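Local coordinates for protein putative sporulation-specific glycosylase ydhD (Bacillus subtilis subsp. subtilis str. 168, PDB 3CZ8) that probably hydrolyses glycosidic bonds during sporulation, this chain being the glycosyl hydrolase family 18 catalytic domain of a longer protein that also carries LysM domains, at residues T74-S78 and G79-T83; D184-H187 and A188-P192; V195-I198 and T199-R202; R286-S289 and R290-Q293. The protein carries 1 engineered substitution. All coordinates share one frame; numbering follows the deposited sequence. Where two conformers were deposited one is given.

Interaction 1 of 4, residues T74-S78 and G79-T83; sequences TNLTS and GGFST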
loop_
_atom_site.group_PDB
_atom_site.type_symbol
_atom_site.label_atom_id
_atom_site.label_comp_id
_atom_site.label_asym_id
_atom_site.label_seq_id
_atom_site.Cartn_x
_atom_site.Cartn_y
_atom_site.Cartn_z
ATOM N N THR A 74 18.285 -8.285 -1.186
ATOM C CA THR A 74 18.668 -6.874 -1.317
ATOM C C THR A 74 19.929 -6.542 -0.533
ATOM O O THR A 74 20.380 -7.334 0.299
ATOM C CB THR A 74 17.561 -5.910 -0.804
ATOM O OG1 THR A 74 17.505 -5.964 0.626
ATOM C CG2 THR A 74 16.186 -6.244 -1.391
ATOM N N ASN A 75 20.484 -5.361 -0.806
ATOM C CA ASN A 75 21.552 -4.777 0.005
ATOM C C ASN A 75 21.039 -3.626 0.892
ATOM O O ASN A 75 21.670 -2.572 1.015
ATOM C CB ASN A 75 22.734 -4.331 -0.864
ATOM C CG ASN A 75 22.328 -3.378 -1.984
ATOM O OD1 ASN A 75 21.254 -3.504 -2.574
ATOM N ND2 ASN A 75 23.204 -2.427 -2.291
ATOM N N LEU A 76 19.893 -3.848 1.521
ATOM C CA LEU A 76 19.284 -2.834 2.365
ATOM C C LEU A 76 19.899 -2.788 3.755
ATOM O O LEU A 76 20.268 -3.820 4.314
ATOM C CB LEU A 76 17.768 -3.040 2.454
ATOM C CG LEU A 76 16.946 -2.463 1.296
ATOM C CD1 LEU A 76 15.552 -2.990 1.333
ATOM C CD2 LEU A 76 16.907 -0.959 1.324
ATOM N N THR A 77 20.023 -1.571 4.281
ATOM C CA THR A 77 20.373 -1.318 5.681
ATOM C C THR A 77 19.283 -0.445 6.295
ATOM O O THR A 77 18.228 -0.251 5.681
ATOM C CB THR A 77 21.742 -0.620 5.832
ATOM O OG1 THR A 77 21.801 0.526 4.975
ATOM C CG2 THR A 77 22.864 -1.571 5.484
ATOM N N SER A 78 19.536 0.078 7.497
ATOM C CA SER A 78 18.584 0.952 8.190
ATOM C C SER A 78 18.376 2.284 7.468
ATOM O O SER A 78 17.261 2.808 7.437
ATOM C CB SER A 78 19.015 1.189 9.639
ATOM O OG SER A 78 18.786 0.032 10.433
ATOM N N GLY A 79 19.448 2.809 6.879
ATOM C CA GLY A 79 19.384 4.046 6.103
ATOM C C GLY A 79 19.234 3.850 4.603
ATOM O O GLY A 79 19.515 4.765 3.825
ATOM N N GLY A 80 18.795 2.657 4.196
ATOM C CA GLY A 80 18.538 2.357 2.785
ATOM C C GLY A 80 19.514 1.385 2.140
ATOM O O GLY A 80 20.097 0.531 2.808
ATOM N N PHE A 81 19.676 1.511 0.828
ATOM C CA PHE A 81 20.538 0.621 0.065
ATOM C C PHE A 81 21.997 0.980 0.302
ATOM O O PHE A 81 22.393 2.140 0.172
ATOM C CB PHE A 81 20.192 0.667 -1.429
ATOM C CG PHE A 81 18.887 0.012 -1.765
ATOM C CD1 PHE A 81 18.822 -1.360 -1.986
ATOM C CD2 PHE A 81 17.717 0.761 -1.856
ATOM C CE1 PHE A 81 17.611 -1.981 -2.297
ATOM C CE2 PHE A 81 16.500 0.151 -2.166
ATOM C CZ PHE A 81 16.447 -1.224 -2.380
ATOM N N SER A 82 22.779 -0.026 0.680
ATOM C CA SER A 82 24.176 0.175 1.020
ATOM C C SER A 82 25.080 -0.104 -0.170
ATOM O O SER A 82 25.245 -1.257 -0.585
ATOM C CB SER A 82 24.574 -0.697 2.208
ATOM O OG SER A 82 25.960 -0.558 2.467
ATOM N N THR A 83 25.654 0.975 -0.701
ATOM C CA THR A 83 26.626 0.959 -1.798
ATOM C C THR A 83 27.890 0.178 -1.412
ATOM O O THR A 83 28.564 -0.415 -2.258
ATOM C CB THR A 83 27.015 2.420 -2.162
ATOM O OG1 THR A 83 25.831 3.220 -2.284
ATOM C CG2 THR A 83 27.813 2.498 -3.459
#

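Interaction 2 of 4, residues D184-H187 and A188-P192; sequences DWHH and AGSEP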
loop_
_atom_site.group_PDB
_atom_site.type_symbol
_atom_site.label_atom_id
_atom_site.label_comp_id
_atom_site.label_asym_id
_atom_site.label_seq_id
_atom_site.Cartn_x
_atom_site.Cartn_y
_atom_site.Cartn_z
ATOM N N ASP A 184 10.625 6.775 -11.851
ATOM C CA ASP A 184 11.476 7.704 -11.082
ATOM C C ASP A 184 12.451 8.512 -11.937
ATOM O O ASP A 184 13.531 8.887 -11.468
ATOM C CB ASP A 184 12.198 7.020 -9.902
ATOM C CG ASP A 184 11.304 6.846 -8.692
ATOM O OD1 ASP A 184 10.120 7.229 -8.765
ATOM O OD2 ASP A 184 11.786 6.330 -7.665
ATOM N N TRP A 185 12.053 8.788 -13.181
ATOM C CA TRP A 185 12.732 9.778 -14.018
ATOM C C TRP A 185 12.603 11.159 -13.388
ATOM O O TRP A 185 13.491 12.000 -13.513
ATOM C CB TRP A 185 12.177 9.769 -15.444
ATOM C CG TRP A 185 12.887 8.792 -16.337
ATOM C CD1 TRP A 185 14.122 8.951 -16.911
ATOM C CD2 TRP A 185 12.417 7.503 -16.747
ATOM N NE1 TRP A 185 14.446 7.843 -17.654
ATOM C CE2 TRP A 185 13.420 6.937 -17.571
ATOM C CE3 TRP A 185 11.247 6.771 -16.502
ATOM C CZ2 TRP A 185 13.285 5.670 -18.157
ATOM C CZ3 TRP A 185 11.110 5.513 -17.087
ATOM C CH2 TRP A 185 12.126 4.975 -17.901
ATOM N N HIS A 186 11.482 11.372 -12.705
ATOM C CA HIS A 186 11.350 12.445 -11.739
ATOM C C HIS A 186 10.879 11.822 -10.442
ATOM O O HIS A 186 10.098 10.866 -10.454
ATOM C CB HIS A 186 10.364 13.499 -12.226
ATOM C CG HIS A 186 10.737 14.100 -13.542
ATOM N ND1 HIS A 186 11.525 15.226 -13.650
ATOM C CD2 HIS A 186 10.445 13.723 -14.808
ATOM C CE1 HIS A 186 11.689 15.523 -14.926
ATOM N NE2 HIS A 186 11.041 14.629 -15.650
ATOM N N HIS A 187 11.362 12.367 -9.330
ATOM C CA HIS A 187 11.154 11.782 -8.010
ATOM C C HIS A 187 11.201 12.853 -6.917
ATOM O O HIS A 187 11.200 14.051 -7.217
ATOM C CB HIS A 187 12.193 10.679 -7.745
ATOM C CG HIS A 187 13.613 11.138 -7.877
ATOM N ND1 HIS A 187 14.384 11.494 -6.792
ATOM C CD2 HIS A 187 14.403 11.300 -8.967
ATOM C CE1 HIS A 187 15.584 11.860 -7.205
ATOM N NE2 HIS A 187 15.620 11.753 -8.521
ATOM N N ALA A 188 11.261 12.410 -5.660
ATOM C CA ALA A 188 11.197 13.294 -4.483
ATOM C C ALA A 188 12.371 14.265 -4.357
ATOM O O ALA A 188 12.225 15.353 -3.794
ATOM C CB ALA A 188 11.045 12.468 -3.197
ATOM N N GLY A 189 13.528 13.863 -4.878
ATOM C CA GLY A 189 14.724 14.694 -4.848
ATOM C C GLY A 189 15.016 15.383 -6.169
ATOM O O GLY A 189 16.160 15.760 -6.430
ATOM N N SER A 190 13.991 15.551 -7.002
ATOM C CA SER A 190 14.157 16.238 -8.286
ATOM C C SER A 190 13.101 17.324 -8.543
ATOM O O SER A 190 12.202 17.543 -7.728
ATOM C CB SER A 190 14.177 15.228 -9.439
ATOM O OG SER A 190 12.866 14.862 -9.841
ATOM N N GLU A 191 13.252 18.000 -9.679
ATOM C CA GLU A 191 12.270 18.926 -10.242
ATOM C C GLU A 191 11.016 18.137 -10.661
ATOM O O GLU A 191 11.134 16.981 -11.087
ATOM C CB GLU A 191 12.910 19.621 -11.456
ATOM C CG GLU A 191 12.086 20.684 -12.190
ATOM C CD GLU A 191 12.286 22.087 -11.641
ATOM O OE1 GLU A 191 13.452 22.508 -11.468
ATOM O OE2 GLU A 191 11.272 22.777 -11.401
ATOM N N PRO A 192 9.812 18.734 -10.496
ATOM C CA PRO A 192 8.559 18.133 -10.977
ATOM C C PRO A 192 8.531 17.710 -12.441
ATOM O O PRO A 192 9.049 18.415 -13.305
ATOM C CB PRO A 192 7.514 19.231 -10.718
ATOM C CG PRO A 192 8.309 20.475 -10.435
ATOM C CD PRO A 192 9.543 19.992 -9.774
#

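Interaction 3 of 4, residues V195-I198 and T199-R202; sequences VAPI and TEIR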
loop_
_atom_site.group_PDB
_atom_site.type_symbol
_atom_site.label_atom_id
_atom_site.label_comp_id
_atom_site.label_asym_id
_atom_site.label_seq_id
_atom_site.Cartn_x
_atom_site.Cartn_y
_atom_site.Cartn_z
ATOM N N VAL A 195 6.694 10.690 -13.823
ATOM C CA VAL A 195 7.435 9.631 -13.147
ATOM C C VAL A 195 7.962 8.581 -14.135
ATOM O O VAL A 195 9.091 8.098 -14.012
ATOM C CB VAL A 195 6.550 8.966 -12.077
ATOM C CG1 VAL A 195 7.227 7.759 -11.506
ATOM C CG2 VAL A 195 6.218 9.961 -10.965
ATOM N N ALA A 196 7.127 8.245 -15.114
ATOM C CA ALA A 196 7.472 7.255 -16.121
ATOM C C ALA A 196 6.962 7.699 -17.491
ATOM O O ALA A 196 5.996 7.126 -18.018
ATOM C CB ALA A 196 6.901 5.902 -15.738
ATOM N N PRO A 197 7.615 8.723 -18.079
ATOM C CA PRO A 197 7.158 9.216 -19.376
ATOM C C PRO A 197 7.327 8.144 -20.446
ATOM O O PRO A 197 8.340 7.432 -20.453
ATOM C CB PRO A 197 8.070 10.419 -19.644
ATOM C CG PRO A 197 9.265 10.212 -18.799
ATOM C CD PRO A 197 8.811 9.446 -17.598
ATOM N N ILE A 198 6.329 8.018 -21.319
ATOM C CA ILE A 198 6.281 6.949 -22.322
ATOM C C ILE A 198 7.416 7.075 -23.352
ATOM O O ILE A 198 7.838 6.083 -23.956
ATOM C CB ILE A 198 4.873 6.867 -22.989
ATOM C CG1 ILE A 198 4.537 5.425 -23.412
ATOM C CG2 ILE A 198 4.720 7.903 -24.117
ATOM C CD1 ILE A 198 4.686 5.142 -24.895
ATOM N N THR A 199 7.919 8.300 -23.502
ATOM C CA THR A 199 9.053 8.616 -24.355
ATOM C C THR A 199 10.335 7.956 -23.837
ATOM O O THR A 199 11.105 7.389 -24.610
ATOM C CB THR A 199 9.243 10.152 -24.484
ATOM O OG1 THR A 199 9.248 10.754 -23.182
ATOM C CG2 THR A 199 8.116 10.767 -25.305
ATOM N N GLU A 200 10.544 8.006 -22.525
ATOM C CA GLU A 200 11.729 7.398 -21.931
ATOM C C GLU A 200 11.617 5.873 -21.788
ATOM O O GLU A 200 12.630 5.172 -21.784
ATOM C CB GLU A 200 12.067 8.062 -20.593
ATOM C CG GLU A 200 12.452 9.536 -20.683
ATOM C CD GLU A 200 13.644 9.806 -21.601
ATOM O OE1 GLU A 200 14.683 9.115 -21.479
ATOM O OE2 GLU A 200 13.536 10.723 -22.443
ATOM N N ILE A 201 10.386 5.375 -21.670
ATOM C CA ILE A 201 10.103 3.937 -21.645
ATOM C C ILE A 201 10.435 3.325 -23.008
ATOM O O ILE A 201 11.061 2.261 -23.081
ATOM C CB ILE A 201 8.621 3.657 -21.237
ATOM C CG1 ILE A 201 8.400 4.002 -19.761
ATOM C CG2 ILE A 201 8.212 2.198 -21.487
ATOM C CD1 ILE A 201 6.945 4.112 -19.392
ATOM N N ARG A 202 10.019 4.023 -24.066
ATOM C CA ARG A 202 10.347 3.690 -25.459
ATOM C C ARG A 202 11.852 3.524 -25.649
ATOM O O ARG A 202 12.306 2.490 -26.139
ATOM C CB ARG A 202 9.827 4.792 -26.389
ATOM C CG ARG A 202 10.196 4.642 -27.867
ATOM C CD ARG A 202 9.077 3.991 -28.657
ATOM N NE ARG A 202 7.837 4.757 -28.562
ATOM C CZ ARG A 202 6.632 4.283 -28.866
ATOM N NH1 ARG A 202 6.486 3.031 -29.293
ATOM N NH2 ARG A 202 5.566 5.067 -28.735
#

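Interaction 4 of 4, residues R286-S289 and R290-Q293; sequences RSMS and RKMQ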
loop_
_atom_site.group_PDB
_atom_site.type_symbol
_atom_site.label_atom_id
_atom_site.label_comp_id
_atom_site.label_asym_id
_atom_site.label_seq_id
_atom_site.Cartn_x
_atom_site.Cartn_y
_atom_site.Cartn_z
ATOM N N ARG A 286 -5.405 5.329 -18.018
ATOM C CA ARG A 286 -4.996 5.572 -19.402
ATOM C C ARG A 286 -3.487 5.394 -19.604
ATOM O O ARG A 286 -3.064 4.811 -20.603
ATOM C CB ARG A 286 -5.423 6.976 -19.838
ATOM C CG ARG A 286 -5.394 7.216 -21.342
ATOM C CD ARG A 286 -5.807 8.637 -21.668
ATOM N NE ARG A 286 -5.615 8.970 -23.079
ATOM C CZ ARG A 286 -5.792 10.183 -23.599
ATOM N NH1 ARG A 286 -6.167 11.200 -22.830
ATOM N NH2 ARG A 286 -5.589 10.381 -24.895
ATOM N N SER A 287 -2.697 5.905 -18.657
ATOM C CA SER A 287 -1.237 5.811 -18.715
ATOM C C SER A 287 -0.739 4.391 -18.524
ATOM O O SER A 287 0.228 3.969 -19.169
ATOM C CB SER A 287 -0.613 6.710 -17.660
ATOM O OG SER A 287 -0.644 8.043 -18.100
ATOM N N MET A 288 -1.412 3.662 -17.637
ATOM C CA MET A 288 -1.096 2.272 -17.353
ATOM C C MET A 288 -1.485 1.376 -18.524
ATOM O O MET A 288 -0.832 0.358 -18.767
ATOM C CB MET A 288 -1.796 1.815 -16.067
ATOM C CG MET A 288 -1.029 0.764 -15.262
ATOM S SD MET A 288 -0.198 1.372 -13.773
ATOM C CE MET A 288 1.127 2.338 -14.445
ATOM N N SER A 289 -2.546 1.758 -19.238
ATOM C CA SER A 289 -2.945 1.090 -20.482
ATOM C C SER A 289 -1.864 1.214 -21.549
ATOM O O SER A 289 -1.510 0.222 -22.187
ATOM C CB SER A 289 -4.258 1.662 -21.023
ATOM O OG SER A 289 -5.346 1.294 -20.200
ATOM N N ARG A 290 -1.343 2.431 -21.715
ATOM C CA ARG A 290 -0.274 2.728 -22.673
ATOM C C ARG A 290 1.014 1.953 -22.406
ATOM O O ARG A 290 1.765 1.657 -23.333
ATOM C CB ARG A 290 0.021 4.236 -22.716
ATOM C CG ARG A 290 -0.926 5.053 -23.604
ATOM C CD ARG A 290 -0.768 4.718 -25.094
ATOM N NE ARG A 290 0.517 5.159 -25.642
ATOM C CZ ARG A 290 0.667 6.112 -26.560
ATOM N NH1 ARG A 290 1.881 6.436 -26.985
ATOM N NH2 ARG A 290 -0.390 6.743 -27.063
ATOM N N LYS A 291 1.259 1.624 -21.138
ATOM C CA LYS A 291 2.416 0.824 -20.757
ATOM C C LYS A 291 2.255 -0.654 -21.130
ATOM O O LYS A 291 3.212 -1.277 -21.595
ATOM C CB LYS A 291 2.719 0.990 -19.267
ATOM C CG LYS A 291 3.411 2.293 -18.929
ATOM C CD LYS A 291 3.210 2.636 -17.474
ATOM C CE LYS A 291 4.072 3.802 -17.034
ATOM N NZ LYS A 291 3.778 5.087 -17.742
ATOM N N MET A 292 1.059 -1.212 -20.926
ATOM C CA MET A 292 0.751 -2.561 -21.411
ATOM C C MET A 292 0.743 -2.605 -22.947
ATOM O O MET A 292 1.123 -3.609 -23.544
ATOM C CB MET A 292 -0.564 -3.090 -20.818
ATOM C CG MET A 292 -0.928 -4.534 -21.219
ATOM S SD MET A 292 0.388 -5.769 -21.030
ATOM C CE MET A 292 -0.105 -6.615 -19.547
ATOM N N GLN A 293 0.342 -1.497 -23.565
ATOM C CA GLN A 293 0.344 -1.343 -25.016
ATOM C C GLN A 293 1.747 -1.391 -25.626
ATOM O O GLN A 293 1.948 -2.064 -26.634
ATOM C CB GLN A 293 -0.364 -0.049 -25.418
ATOM C CG GLN A 293 -1.879 -0.161 -25.500
ATOM C CD GLN A 293 -2.546 1.176 -25.790
ATOM O OE1 GLN A 293 -2.081 1.947 -26.635
ATOM N NE2 GLN A 293 -3.639 1.457 -25.084
HETATM O O HOH W 1 2.189 5.471 -20.308
#

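Interaction 1 of 4, residues T74-S78 and G79-T83
Phe-81 lies flat beneath Leu-76, whose CD2 methyl sits almost exactly over the ring centre, 3.5 Å from the centroid and only 4° off the normal. This is a CH-pi contact, and Leu-76 CG meets CE1 of the same ring at 3.7 Å. Asn-75 comes at Phe-81 differently: its OD1 meets the ring edge in plane, 3.3 Å from CD1, where the aromatic hydrogens carry slight positive charge. Leu-76 and Phe-81 form the non-hydrogen-bonded antiparallel pair of a tight beta hairpin, closed by a type I turn from Thr-77 to Gly-80 at the end of strand 68-77 of the family 18 barrel. Phe-81 also reaches Glu-120, the predicted proton donor. Further from the turn, Ser-82 N bonds to Asn-75 O (2.8 Å), while Asn-75 ND2 returns a bond to Ser-82 O at 2.9 Å, arriving from above that carbonyl's plane. A chi1 of 55° folds the amide back for this, and ND2 also donates to Glu-120 O. Replacing Asn-75 with an alanine is likely to leave Ser-82 O and Glu-120 O without this donor and open a gap beside the Phe-81 edge. Gly-80 O is gripped from opposite faces of its plane by Thr-77 N (2.6 Å) and Thr-77 OG1 (2.8 Å); glycine fits here because at these backbone angles a CB would collide with the preceding carbonyl O. Ser-82 OG caps Ile-85 N of the following helix.

Interaction 2 of 4, residues D184-H187 and A188-P192
Ser-190 turns its two side-chain atoms to different uses against His-187. Its CB lies over one face of the imidazole, offset toward the rim and 4.1 Å from the ring centroid, a CH-pi contact. Its OG instead accepts the backbone N-H of His-187, with Ser-190 OG to His-187 N at 3.0 Å in a nearly straight bond (171°). With CG placed between its own backbone N and carbonyl carbon (chi1 56°), His-187 swings its ring beside the Ala-188 and Gly-189 backbone, which brings the face to Ser-190. The backbone between them makes a type I beta turn, closed by Ser-190 N to His-187 O at 3.2 Å. A valine in place of His-187 would probably lose the flat surface under Ser-190 CB and leave that side of the turn less well packed. His-186 faces Glu-191 by its ring edge, and its ND1 donates to Glu-191 O (3.1 Å), tilted out of the ring plane. This loop follows strand 177-181 of the barrel, and strand 225-229 backs it: Trp-228 touches His-186 and Tyr-226 touches His-187. The bond to Glu-191 O implies a proton on His-186 ND1, so a neutral ring would be expected to carry its lone pair on NE2.

Interaction 3 of 4, residues V195-I198 and T199-R202
Pro-197 and Glu-200 meet through their aliphatic carbons, CG of each 3.8 Å apart, at the start of helix 198-208. Ile-201 reaches back to Ala-196 instead, its CD1 4.1 Å from Ala-196 CB and 3.4 Å from Ala-196 O. Ile-198, the next residue after Pro-197, runs beside Arg-202, one turn further along, both side chains pointing the same way, with Ile-198 CD1 3.9 Å from Arg-202 NH2. The backbone sets these meetings. Pro-197 occupies the N-cap position, and its O takes Ile-201 N at 3.1 Å in the carbonyl plane, together with a weak bond from Glu-200 N; Arg-202 N bonds to Ile-198 O (3.0 Å). Proline suits the place, since a residue at the mouth of a helix need offer no N-H. Farther out, Trp-185 packs on Glu-200, and Ile-198 and Arg-202 both touch Ile-294 of helix 285-297. Bends at chi2 (97°) and chi3 bring the guanidinium of Arg-202 alongside Ile-198 CD1, while its NH1 makes a salt bridge with Glu-297 of that helix. The aliphatic flank of the helix start is thus buried, and the charge of Arg-202, lying against Ile-198, is probably offset by Glu-297.

Interaction 4 of 4, residues R286-S289 and R290-Q293
Lys-291 stretches past the sulfur arm of Met-288, its CD 3.7 Å from Met-288 CE, and carries its ammonium group back over the preceding turn of helix 285-297. A water links it there, donating to Ser-287 O at 2.7 Å and accepting from Lys-291 NZ at 3.0 Å. Two further partners serve NZ: the carboxylate of Glu-283, in a salt bridge, and Ala-196 O, in the loop just before helix 198-208. The chain is extended until chi4, where a turn to 62° directs NZ toward these acceptors.

The backbone follows the alpha-helical pattern of bonds from each N-H to the carbonyl four residues earlier: Arg-290 N to Arg-286 O, Lys-291 N to Ser-287 O (bent, 137°), Met-292 N to Met-288 O, and Gln-293 N to Ser-289 O, the last at 2.9 Å. Ser-287 O therefore serves two donors, the helical N-H and the water. The hydroxyl of Ser-287 bonds to Gln-264 O, and that of Ser-289 to Val-285 O, one turn earlier, a common way for serine to satisfy itself within a helix. Gln-293 lays its CG 3.4 Å from Ser-289 O, covering that carbonyl with carbon. Arg-286 finds a cation-pi partner in Tyr-259. The unbranched, apolar chains of methionine suit the side where Met-288 and Met-292 pack on Met-251 of the second subunit.

With a carboxylate, a carbonyl and a water around it, the buried Lys-291 probably keeps its positive charge, since pairing with Glu-283 would offset much of the cost of leaving bulk solvent.

How the interactions relate
Interactions 2, 3 and 4 form a touching series, 2 to 3 and 3 to 4. Trp-185 of the 184-192 loop probably hydrogen-bonds through its N to Val-195 O (3.2 Å) and lays its indole on Glu-200 and Pro-197. Interaction 3 meets interaction 4 where Ile-198 CD1 packs on Arg-290 NH1 at 3.7 Å, and where Lys-291 NZ probably bonds to Ala-196 O (3.0 Å), just before helix 198-208. Interaction 1 stands apart, its centre about 27 Å from that of interaction 3, but its Phe-81 side chain comes within about 3 Å of that of Glu-120, the predicted proton donor, and about 4 Å of a bound glycerol, probably from the crystallisation liquor; the His-187 side chain is about 11 Å from that of Glu-120.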